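PDB 1LF6: glucoamylase from Thermoanaerobacterium thermosaccharolyticum, which hydrolyses terminal alpha-1,4-linked glucose units successively from the non-reducing ends of glucan chains, releasing beta-D-glucose, and probably also cleaves isomaltose. Local coordinates for residues N295-Y298 against Y299-M303; A657-V660 against I661-S665; K99-D102 against K103-G106; N275-D278 against E279-Y283. All coordinates share one frame; numbering follows the deposited sequence.

Contact 1: residues N295-Y298 against Y299-M303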
loop_
_atom_site.group_PDB
_atom_site.type_symbol
_atom_site.label_atom_id
_atom_site.label_comp_id
_atom_site.label_asym_id
_atom_site.label_seq_id
_atom_site.Cartn_x
_atom_site.Cartn_y
_atom_site.Cartn_z
ATOM N N ASN A 295 18.117 -10.950 0.574
ATOM C CA ASN A 295 17.856 -10.891 2.008
ATOM C C ASN A 295 16.369 -10.904 2.354
ATOM O O ASN A 295 15.511 -10.983 1.473
ATOM C CB ASN A 295 18.531 -9.653 2.612
ATOM C CG ASN A 295 17.987 -8.350 2.047
ATOM O OD1 ASN A 295 18.517 -7.274 2.320
ATOM N ND2 ASN A 295 16.927 -8.443 1.260
ATOM N N SER A 296 16.066 -10.820 3.643
ATOM C CA SER A 296 14.683 -10.854 4.097
ATOM C C SER A 296 13.827 -9.711 3.568
ATOM O O SER A 296 12.688 -9.926 3.149
ATOM C CB SER A 296 14.630 -10.870 5.628
ATOM O OG SER A 296 15.149 -9.669 6.167
ATOM N N LEU A 297 14.361 -8.496 3.580
ATOM C CA LEU A 297 13.584 -7.358 3.100
ATOM C C LEU A 297 13.274 -7.508 1.620
ATOM O O LEU A 297 12.220 -7.078 1.160
ATOM C CB LEU A 297 14.323 -6.042 3.360
ATOM C CG LEU A 297 13.533 -4.757 3.084
ATOM C CD1 LEU A 297 12.179 -4.808 3.778
ATOM C CD2 LEU A 297 14.332 -3.558 3.572
ATOM N N TYR A 298 14.191 -8.122 0.878
ATOM C CA TYR A 298 13.993 -8.342 -0.553
ATOM C C TYR A 298 12.793 -9.262 -0.745
ATOM O O TYR A 298 11.867 -8.947 -1.489
ATOM C CB TYR A 298 15.239 -8.988 -1.162
ATOM C CG TYR A 298 15.032 -9.609 -2.527
ATOM C CD1 TYR A 298 14.872 -8.817 -3.662
ATOM C CD2 TYR A 298 15.037 -10.996 -2.689
ATOM C CE1 TYR A 298 14.732 -9.391 -4.932
ATOM C CE2 TYR A 298 14.898 -11.581 -3.953
ATOM C CZ TYR A 298 14.752 -10.775 -5.069
ATOM O OH TYR A 298 14.670 -11.349 -6.320
ATOM N N TYR A 299 12.812 -10.409 -0.078
ATOM C CA TYR A 299 11.707 -11.348 -0.192
ATOM C C TYR A 299 10.421 -10.741 0.378
ATOM O O TYR A 299 9.344 -10.877 -0.210
ATOM C CB TYR A 299 12.063 -12.658 0.522
ATOM C CG TYR A 299 13.061 -13.505 -0.241
ATOM C CD1 TYR A 299 12.719 -14.084 -1.463
ATOM C CD2 TYR A 299 14.352 -13.715 0.247
ATOM C CE1 TYR A 299 13.644 -14.858 -2.187
ATOM C CE2 TYR A 299 15.285 -14.484 -0.469
ATOM C CZ TYR A 299 14.920 -15.051 -1.685
ATOM O OH TYR A 299 15.838 -15.804 -2.389
ATOM N N ASN A 300 10.531 -10.062 1.515
ATOM C CA ASN A 300 9.355 -9.444 2.122
ATOM C C ASN A 300 8.726 -8.476 1.125
ATOM O O ASN A 300 7.514 -8.508 0.894
ATOM C CB ASN A 300 9.733 -8.694 3.412
ATOM C CG ASN A 300 8.512 -8.247 4.213
ATOM O OD1 ASN A 300 8.368 -7.071 4.548
ATOM N ND2 ASN A 300 7.633 -9.188 4.527
ATOM N N SER A 301 9.554 -7.621 0.525
ATOM C CA SER A 301 9.064 -6.645 -0.446
ATOM C C SER A 301 8.379 -7.321 -1.633
ATOM O O SER A 301 7.298 -6.907 -2.043
ATOM C CB SER A 301 10.219 -5.773 -0.959
ATOM O OG SER A 301 10.821 -5.051 0.106
ATOM N N MET A 302 9.003 -8.365 -2.176
ATOM C CA MET A 302 8.424 -9.048 -3.326
ATOM C C MET A 302 7.089 -9.736 -3.035
ATOM O O MET A 302 6.216 -9.785 -3.902
ATOM C CB MET A 302 9.424 -10.049 -3.915
ATOM C CG MET A 302 10.640 -9.396 -4.582
ATOM S SD MET A 302 10.205 -8.063 -5.720
ATOM C CE MET A 302 9.096 -8.909 -6.862
ATOM N N MET A 303 6.918 -10.262 -1.827
ATOM C CA MET A 303 5.663 -10.918 -1.475
ATOM C C MET A 303 4.577 -9.856 -1.325
ATOM O O MET A 303 3.442 -10.036 -1.785
ATOM C CB MET A 303 5.807 -11.696 -0.164
ATOM C CG MET A 303 6.867 -12.787 -0.216
ATOM S SD MET A 303 6.886 -13.870 1.227
ATOM C CE MET A 303 6.248 -15.288 0.539
#
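Tyr299 N donates to Asn295 O (3.2 Å) and Asn300 N to Ser296 O, the first i to i+4 bonds of helix 296-306, with Asn295 at the N-cap position. This first turn belongs to the helical glycoside hydrolase family 15 part of the chain, an (alpha/alpha) barrel of helical hairpins. At the third step Leu297 O is gripped twice by Ser301: the backbone N comes at 2.8 Å and the hydroxyl OG at 2.7 Å, from opposite faces of the carbonyl plane. The hydroxyl can fold back in this way because OG stands beside its own backbone N (chi1 -61°), and it also bonds to His656, which ties the turn to helix 653-668. On another side of the helix the neighbouring tyrosines form a T-shaped pair. Tyr298 presents its CD2-CE2 edge to the face of Tyr299, with the planes at 67° and the centroids 5.1 Å apart; CD2 sits over the centre of the Tyr299 ring. Their differing first torsions, Tyr298 carrying CG anti to N and Tyr299 carrying it beside N, bring the two rings together beside the helix. The hydroxyl of Tyr298 bonds to the carbonyl of Asn288, and Phe290 adds a second edge-to-face partner for its ring. Met302, one turn on, is bent at chi2 and chi3; its CG lies over one face of Tyr298, while SD approaches obliquely in a Met-aromatic contact, 5.5 Å from the centroid of the Tyr298 ring. Nearer still, Met302 CG rests above the rim of that ring, 4.1 Å from Tyr298 CE1.

Contact 2: residues A657-V660 against I661-S665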
loop_
_atom_site.group_PDB
_atom_site.type_symbol
_atom_site.label_atom_id
_atom_site.label_comp_id
_atom_site.label_asym_id
_atom_site.label_seq_id
_atom_site.Cartn_x
_atom_site.Cartn_y
_atom_site.Cartn_z
ATOM N N ALA A 657 9.196 -1.468 -4.128
ATOM C CA ALA A 657 9.680 -1.768 -5.466
ATOM C C ALA A 657 11.022 -1.066 -5.644
ATOM O O ALA A 657 11.967 -1.632 -6.203
ATOM C CB ALA A 657 8.674 -1.279 -6.511
ATOM N N GLU A 658 11.108 0.166 -5.150
ATOM C CA GLU A 658 12.343 0.929 -5.252
ATOM C C GLU A 658 13.439 0.227 -4.451
ATOM O O GLU A 658 14.576 0.155 -4.902
ATOM C CB GLU A 658 12.144 2.351 -4.722
ATOM C CG GLU A 658 13.337 3.282 -4.952
ATOM C CD GLU A 658 13.554 3.625 -6.420
ATOM O OE1 GLU A 658 12.707 3.251 -7.257
ATOM O OE2 GLU A 658 14.574 4.277 -6.732
ATOM N N TYR A 659 13.104 -0.287 -3.266
ATOM C CA TYR A 659 14.107 -0.981 -2.459
ATOM C C TYR A 659 14.636 -2.208 -3.195
ATOM O O TYR A 659 15.841 -2.448 -3.229
ATOM C CB TYR A 659 13.554 -1.421 -1.094
ATOM C CG TYR A 659 14.531 -2.321 -0.359
ATOM C CD1 TYR A 659 14.466 -3.711 -0.493
ATOM C CD2 TYR A 659 15.589 -1.784 0.373
ATOM C CE1 TYR A 659 15.434 -4.539 0.074
ATOM C CE2 TYR A 659 16.564 -2.605 0.944
ATOM C CZ TYR A 659 16.480 -3.979 0.786
ATOM O OH TYR A 659 17.447 -4.793 1.324
ATOM N N VAL A 660 13.731 -2.986 -3.773
ATOM C CA VAL A 660 14.122 -4.182 -4.516
ATOM C C VAL A 660 15.086 -3.822 -5.646
ATOM O O VAL A 660 16.151 -4.423 -5.778
ATOM C CB VAL A 660 12.882 -4.891 -5.106
ATOM C CG1 VAL A 660 13.302 -6.001 -6.066
ATOM C CG2 VAL A 660 12.054 -5.468 -3.984
ATOM N N ILE A 661 14.712 -2.831 -6.452
ATOM C CA ILE A 661 15.544 -2.408 -7.573
ATOM C C ILE A 661 16.892 -1.848 -7.120
ATOM O O ILE A 661 17.917 -2.086 -7.765
ATOM C CB ILE A 661 14.786 -1.366 -8.439
ATOM C CG1 ILE A 661 13.605 -2.053 -9.134
ATOM C CG2 ILE A 661 15.715 -0.748 -9.473
ATOM C CD1 ILE A 661 12.587 -1.102 -9.731
ATOM N N LEU A 662 16.898 -1.115 -6.008
ATOM C CA LEU A 662 18.137 -0.536 -5.477
ATOM C C LEU A 662 19.047 -1.635 -4.942
ATOM O O LEU A 662 20.243 -1.667 -5.225
ATOM C CB LEU A 662 17.818 0.447 -4.349
ATOM C CG LEU A 662 19.027 0.978 -3.579
ATOM C CD1 LEU A 662 19.951 1.704 -4.544
ATOM C CD2 LEU A 662 18.569 1.899 -2.455
ATOM N N PHE A 663 18.459 -2.523 -4.148
ATOM C CA PHE A 663 19.167 -3.650 -3.561
ATOM C C PHE A 663 19.887 -4.441 -4.656
ATOM O O PHE A 663 21.081 -4.721 -4.551
ATOM C CB PHE A 663 18.161 -4.553 -2.834
ATOM C CG PHE A 663 18.751 -5.835 -2.315
ATOM C CD1 PHE A 663 19.610 -5.829 -1.227
ATOM C CD2 PHE A 663 18.458 -7.049 -2.932
ATOM C CE1 PHE A 663 20.176 -7.016 -0.754
ATOM C CE2 PHE A 663 19.013 -8.240 -2.473
ATOM C CZ PHE A 663 19.874 -8.225 -1.382
ATOM N N ALA A 664 19.148 -4.797 -5.701
ATOM C CA ALA A 664 19.693 -5.556 -6.824
ATOM C C ALA A 664 20.695 -4.737 -7.639
ATOM O O ALA A 664 21.738 -5.249 -8.060
ATOM C CB ALA A 664 18.547 -6.026 -7.723
ATOM N N SER A 665 20.375 -3.464 -7.865
ATOM C CA SER A 665 21.254 -2.592 -8.637
ATOM C C SER A 665 22.588 -2.391 -7.931
ATOM O O SER A 665 23.631 -2.343 -8.575
ATOM C CB SER A 665 20.590 -1.226 -8.882
ATOM O OG SER A 665 19.441 -1.351 -9.707
#
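Phe663 N donates to Tyr659 O at 2.8 Å, the shortest backbone bond joining 657-660 to 661-665, and it runs nearly straight, 166° at the hydrogen. Ile661 N, Leu662 N and Ala664 N repeat the i to i+4 pattern to Ala657 O, Glu658 O and Val660 O, so this is a regular inner portion of helix 653-668, in the (alpha/alpha) barrel of the family 15 region. One turn separates the two aromatic side chains that carry the contact. That spacing puts Tyr659 and Phe663 on the same side of the helix, and CG anti to N in both turns their rings alike. The planes are close to parallel, 19° apart, but the rings are slid so far past each other that they barely overlap. What covers the Tyr659 face is instead the methylene of Phe663: CB stands 4.3 Å from the centroid of the Tyr659 ring, a CH-pi contact offset toward the CE1-CZ rim. Tyr659 OH in turn lies 3.5 Å from Phe663 CD1, and it is hydrogen-bonded to Glu625 of helix 618-627. A leucine in place of Tyr659 would probably leave Glu625 without this hydroxyl partner and Phe663 CB without an aromatic face to rest on. Ile661 packs its CG1 and CD1 back along the carbonyl of Ala657. Glu658, also buried, forms a salt bridge with Arg541. This part of the helix thus packs Tyr659, Val660, Ile661 and Leu662 against neighbouring helices, and buried polar ends such as those of Glu658 and Tyr659 are met by partners from other parts of the chain.

Contact 3: residues K99-D102 against K103-G106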
loop_
_atom_site.group_PDB
_atom_site.type_symbol
_atom_site.label_atom_id
_atom_site.label_comp_id
_atom_site.label_asym_id
_atom_site.label_seq_id
_atom_site.Cartn_x
_atom_site.Cartn_y
_atom_site.Cartn_z
ATOM N N LYS A 99 7.341 -12.819 11.116
ATOM C CA LYS A 99 6.673 -13.698 10.153
ATOM C C LYS A 99 6.995 -15.156 10.461
ATOM O O LYS A 99 7.984 -15.444 11.133
ATOM C CB LYS A 99 7.112 -13.364 8.718
ATOM C CG LYS A 99 6.902 -11.899 8.320
ATOM C CD LYS A 99 6.805 -11.708 6.810
ATOM C CE LYS A 99 8.048 -12.186 6.068
ATOM N NZ LYS A 99 9.281 -11.466 6.503
ATOM N N PHE A 100 6.156 -16.068 9.974
ATOM C CA PHE A 100 6.367 -17.499 10.190
ATOM C C PHE A 100 7.761 -17.845 9.672
ATOM O O PHE A 100 8.532 -18.531 10.340
ATOM C CB PHE A 100 5.303 -18.313 9.440
ATOM C CG PHE A 100 3.903 -18.139 9.981
ATOM C CD1 PHE A 100 2.803 -18.503 9.213
ATOM C CD2 PHE A 100 3.686 -17.618 11.258
ATOM C CE1 PHE A 100 1.510 -18.353 9.700
ATOM C CE2 PHE A 100 2.393 -17.464 11.752
ATOM C CZ PHE A 100 1.305 -17.833 10.970
ATOM N N THR A 101 8.072 -17.364 8.472
ATOM C CA THR A 101 9.377 -17.572 7.851
ATOM C C THR A 101 9.675 -16.346 6.991
ATOM O O THR A 101 8.809 -15.490 6.800
ATOM C CB THR A 101 9.403 -18.807 6.924
ATOM O OG1 THR A 101 8.598 -18.552 5.767
ATOM C CG2 THR A 101 8.876 -20.041 7.648
ATOM N N ASP A 102 10.899 -16.267 6.480
ATOM C CA ASP A 102 11.313 -15.159 5.630
ATOM C C ASP A 102 10.734 -15.262 4.221
ATOM O O ASP A 102 10.925 -14.369 3.393
ATOM C CB ASP A 102 12.839 -15.105 5.535
ATOM C CG ASP A 102 13.472 -14.395 6.710
ATOM O OD1 ASP A 102 14.720 -14.290 6.740
ATOM O OD2 ASP A 102 12.726 -13.935 7.603
ATOM N N LYS A 103 10.025 -16.349 3.942
ATOM C CA LYS A 103 9.449 -16.530 2.615
ATOM C C LYS A 103 7.956 -16.824 2.659
ATOM O O LYS A 103 7.441 -17.595 1.850
ATOM C CB LYS A 103 10.197 -17.642 1.864
ATOM C CG LYS A 103 11.671 -17.307 1.600
ATOM C CD LYS A 103 12.428 -18.446 0.926
ATOM C CE LYS A 103 13.876 -18.057 0.632
ATOM N NZ LYS A 103 14.660 -19.177 0.015
ATOM N N SER A 104 7.269 -16.207 3.618
ATOM C CA SER A 104 5.825 -16.368 3.770
ATOM C C SER A 104 5.211 -15.161 4.480
ATOM O O SER A 104 5.790 -14.617 5.425
ATOM C CB SER A 104 5.492 -17.659 4.543
ATOM O OG SER A 104 6.093 -17.687 5.827
ATOM N N LEU A 105 4.042 -14.737 4.011
ATOM C CA LEU A 105 3.361 -13.596 4.614
ATOM C C LEU A 105 2.401 -14.050 5.710
ATOM O O LEU A 105 1.233 -13.656 5.744
ATOM C CB LEU A 105 2.618 -12.785 3.545
ATOM C CG LEU A 105 3.502 -12.000 2.566
ATOM C CD1 LEU A 105 2.635 -11.177 1.627
ATOM C CD2 LEU A 105 4.437 -11.086 3.340
ATOM N N GLY A 106 2.914 -14.904 6.590
ATOM C CA GLY A 106 2.142 -15.402 7.712
ATOM C C GLY A 106 2.744 -14.702 8.912
ATOM O O GLY A 106 3.957 -14.519 8.969
#
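Phe100 lays its ring flat over the backbone of Gly106, and this is the tight end of the turn. Gly106 C sits over the centre of the ring and Gly106 CA is 3.8 Å from the Phe100 centroid, a CH-pi contact; a side chain at Gly106 would run into Phe100 CD1. Beside it Phe100 N donates to Gly106 O (2.9 Å), reaching it from above the carbonyl plane. Ile277 and the cation of Lys273, both on helix 269-284, also meet the ring. An alanine at Phe100 is likely to uncover the Gly106 backbone and leave Lys273 without its cation-pi partner. The segments form the loop of a beta hairpin between antiparallel strands 93-99 and 107-113 in the N-terminal beta-sandwich domain, with Leu105 at the centre of an inverse gamma turn. Within the loop Thr101 OG1 and Ser104 OG share a hydrogen bond of 2.7 Å. Thr101 OG1 also receives Lys103 N at 3.2 Å, a position it reaches by standing between its own N and carbonyl carbon (chi1 69°). Toward solvent the contact thins out: exposed Asp102 meets Lys103 chiefly through shared backbone. Lys103 itself runs along Tyr299 and Cys284 to bond Asn285.

Contact 4: residues N275-D278 against E279-Y283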
loop_
_atom_site.group_PDB
_atom_site.type_symbol
_atom_site.label_atom_id
_atom_site.label_comp_id
_atom_site.label_asym_id
_atom_site.label_seq_id
_atom_site.Cartn_x
_atom_site.Cartn_y
_atom_site.Cartn_z
ATOM N N ASN A 275 0.364 -25.225 4.415
ATOM C CA ASN A 275 -0.013 -25.037 3.015
ATOM C C ASN A 275 0.108 -23.564 2.633
ATOM O O ASN A 275 0.498 -23.227 1.514
ATOM C CB ASN A 275 -1.454 -25.505 2.772
ATOM C CG ASN A 275 -1.607 -27.018 2.858
ATOM O OD1 ASN A 275 -2.719 -27.542 2.803
ATOM N ND2 ASN A 275 -0.489 -27.723 2.985
ATOM N N TYR A 276 -0.242 -22.688 3.571
ATOM C CA TYR A 276 -0.166 -21.253 3.331
ATOM C C TYR A 276 1.292 -20.876 3.120
ATOM O O TYR A 276 1.642 -20.210 2.139
ATOM C CB TYR A 276 -0.740 -20.486 4.529
ATOM C CG TYR A 276 -0.726 -18.977 4.380
ATOM C CD1 TYR A 276 -1.766 -18.304 3.739
ATOM C CD2 TYR A 276 0.330 -18.221 4.889
ATOM C CE1 TYR A 276 -1.756 -16.906 3.611
ATOM C CE2 TYR A 276 0.351 -16.829 4.766
ATOM C CZ TYR A 276 -0.693 -16.180 4.129
ATOM O OH TYR A 276 -0.669 -14.807 4.018
ATOM N N ILE A 277 2.142 -21.332 4.036
ATOM C CA ILE A 277 3.574 -21.056 3.980
ATOM C C ILE A 277 4.243 -21.637 2.734
ATOM O O ILE A 277 5.017 -20.948 2.067
ATOM C CB ILE A 277 4.289 -21.607 5.240
ATOM C CG1 ILE A 277 3.764 -20.891 6.484
ATOM C CG2 ILE A 277 5.796 -21.426 5.118
ATOM C CD1 ILE A 277 4.250 -21.492 7.796
ATOM N N ASP A 278 3.944 -22.896 2.421
ATOM C CA ASP A 278 4.538 -23.553 1.256
ATOM C C ASP A 278 4.239 -22.814 -0.044
ATOM O O ASP A 278 5.111 -22.676 -0.901
ATOM C CB ASP A 278 4.042 -25.001 1.120
ATOM C CG ASP A 278 4.495 -25.889 2.262
ATOM O OD1 ASP A 278 5.633 -25.708 2.748
ATOM O OD2 ASP A 278 3.718 -26.783 2.664
ATOM N N GLU A 279 3.002 -22.351 -0.193
ATOM C CA GLU A 279 2.609 -21.638 -1.400
ATOM C C GLU A 279 3.447 -20.379 -1.587
ATOM O O GLU A 279 3.898 -20.077 -2.696
ATOM C CB GLU A 279 1.124 -21.271 -1.344
ATOM C CG GLU A 279 0.365 -21.632 -2.609
ATOM C CD GLU A 279 -1.117 -21.299 -2.537
ATOM O OE1 GLU A 279 -1.853 -21.660 -3.482
ATOM O OE2 GLU A 279 -1.551 -20.679 -1.543
ATOM N N TRP A 280 3.650 -19.647 -0.496
ATOM C CA TRP A 280 4.441 -18.425 -0.529
ATOM C C TRP A 280 5.926 -18.717 -0.719
ATOM O O TRP A 280 6.627 -17.974 -1.404
ATOM C CB TRP A 280 4.231 -17.629 0.764
ATOM C CG TRP A 280 3.094 -16.665 0.677
ATOM C CD1 TRP A 280 1.972 -16.641 1.455
ATOM C CD2 TRP A 280 2.952 -15.596 -0.266
ATOM N NE1 TRP A 280 1.136 -15.626 1.053
ATOM C CE2 TRP A 280 1.716 -14.967 -0.002
ATOM C CE3 TRP A 280 3.752 -15.109 -1.310
ATOM C CZ2 TRP A 280 1.258 -13.874 -0.745
ATOM C CZ3 TRP A 280 3.300 -14.025 -2.049
ATOM C CH2 TRP A 280 2.061 -13.418 -1.763
ATOM N N THR A 281 6.400 -19.793 -0.100
ATOM C CA THR A 281 7.800 -20.181 -0.202
ATOM C C THR A 281 8.104 -20.569 -1.643
ATOM O O THR A 281 9.149 -20.215 -2.188
ATOM C CB THR A 281 8.109 -21.367 0.732
ATOM O OG1 THR A 281 7.742 -21.019 2.071
ATOM C CG2 THR A 281 9.592 -21.700 0.707
ATOM N N LYS A 282 7.171 -21.286 -2.257
ATOM C CA LYS A 282 7.309 -21.716 -3.641
ATOM C C LYS A 282 7.542 -20.506 -4.543
ATOM O O LYS A 282 8.381 -20.531 -5.450
ATOM C CB LYS A 282 6.037 -22.440 -4.082
ATOM C CG LYS A 282 6.029 -22.852 -5.538
ATOM C CD LYS A 282 4.684 -23.434 -5.923
ATOM C CE LYS A 282 4.683 -23.899 -7.366
ATOM N NZ LYS A 282 3.379 -24.526 -7.723
ATOM N N TYR A 283 6.785 -19.444 -4.295
ATOM C CA TYR A 283 6.925 -18.230 -5.083
ATOM C C TYR A 283 8.276 -17.569 -4.865
ATOM O O TYR A 283 8.933 -17.181 -5.825
ATOM C CB TYR A 283 5.817 -17.230 -4.753
ATOM C CG TYR A 283 6.057 -15.884 -5.395
ATOM C CD1 TYR A 283 6.404 -14.770 -4.625
ATOM C CD2 TYR A 283 5.978 -15.730 -6.779
ATOM C CE1 TYR A 283 6.666 -13.532 -5.226
ATOM C CE2 TYR A 283 6.238 -14.503 -7.388
ATOM C CZ TYR A 283 6.580 -13.409 -6.608
ATOM O OH TYR A 283 6.816 -12.195 -7.208
HETATM O O HOH W 1 -0.224 -18.746 0.163
#
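Thr281 holds the carbonyl of Ile277 with two bonds, its hydroxyl OG1 at 2.7 Å from Ile277 O and its backbone N at 2.8 Å from the same oxygen. The N-H arrives nearly along the C=O direction, whereas the hydroxyl comes from well above the carbonyl plane. Thr281 keeps OG1 beside its own N (chi1 -56°), folded back toward the preceding turn; a weak bond from OG1 to Lys103 O in the hairpin loop can at best share the proton given to Ile277 O. Lys282 N to Asp278 O, also 2.8 Å, is a firm helical bond, but the step from Trp280 N to Tyr276 O is weak at 3.4 Å. A water also donates to Tyr276 O at 3.1 Å and to Glu279 OE2 at 2.9 Å, and so ties the carboxylate to the backbone one turn earlier. The same water lies over the rim of one face of the Tyr276 ring. Farther out, Trp280 directs the CD1-NE1 edge of its indole at that ring in a T-shaped pair, the planes at 67° and CD1 3.7 Å from Tyr276 CE2. The two side chains run alongside each other, pointing the same way. Their polar ends are satisfied separately, Tyr276 OH by Leu105 O and Trp280 NE1 by Thr42 O. Asp278 and Lys282 lie on the exposed side. Spacing the two aromatics four residues apart, with polar residues on the outer side, gives an amphipathic helix; helix 269-284 carries this aromatic side against the N-terminal beta-domain and, through Met303, against helix 296-306.

How the contacts relate
Contacts 1 and 2 are buried in the helical family 15 region, while contacts 3 and 4 are only partly buried and belong to the N-terminal domain. Helix 296-306 is the shared element: contact 1 touches all three others, with Leu297 CD2 3.5 Å from Tyr659 CZ in contact 2 and Met303 packing against both the 99-106 loop and Trp280. Contacts 3 and 4 also meet directly, the loop packing on helix 269-284 with Lys103 O 3.4 Å from Trp280 CB. Contacts 2 and 3 do not touch, their nearest atoms about 11 Å apart. Three contacts pair aromatic side chains along a helix; contact 3 instead sets a ring on backbone, and contact 4 adds a bridging water.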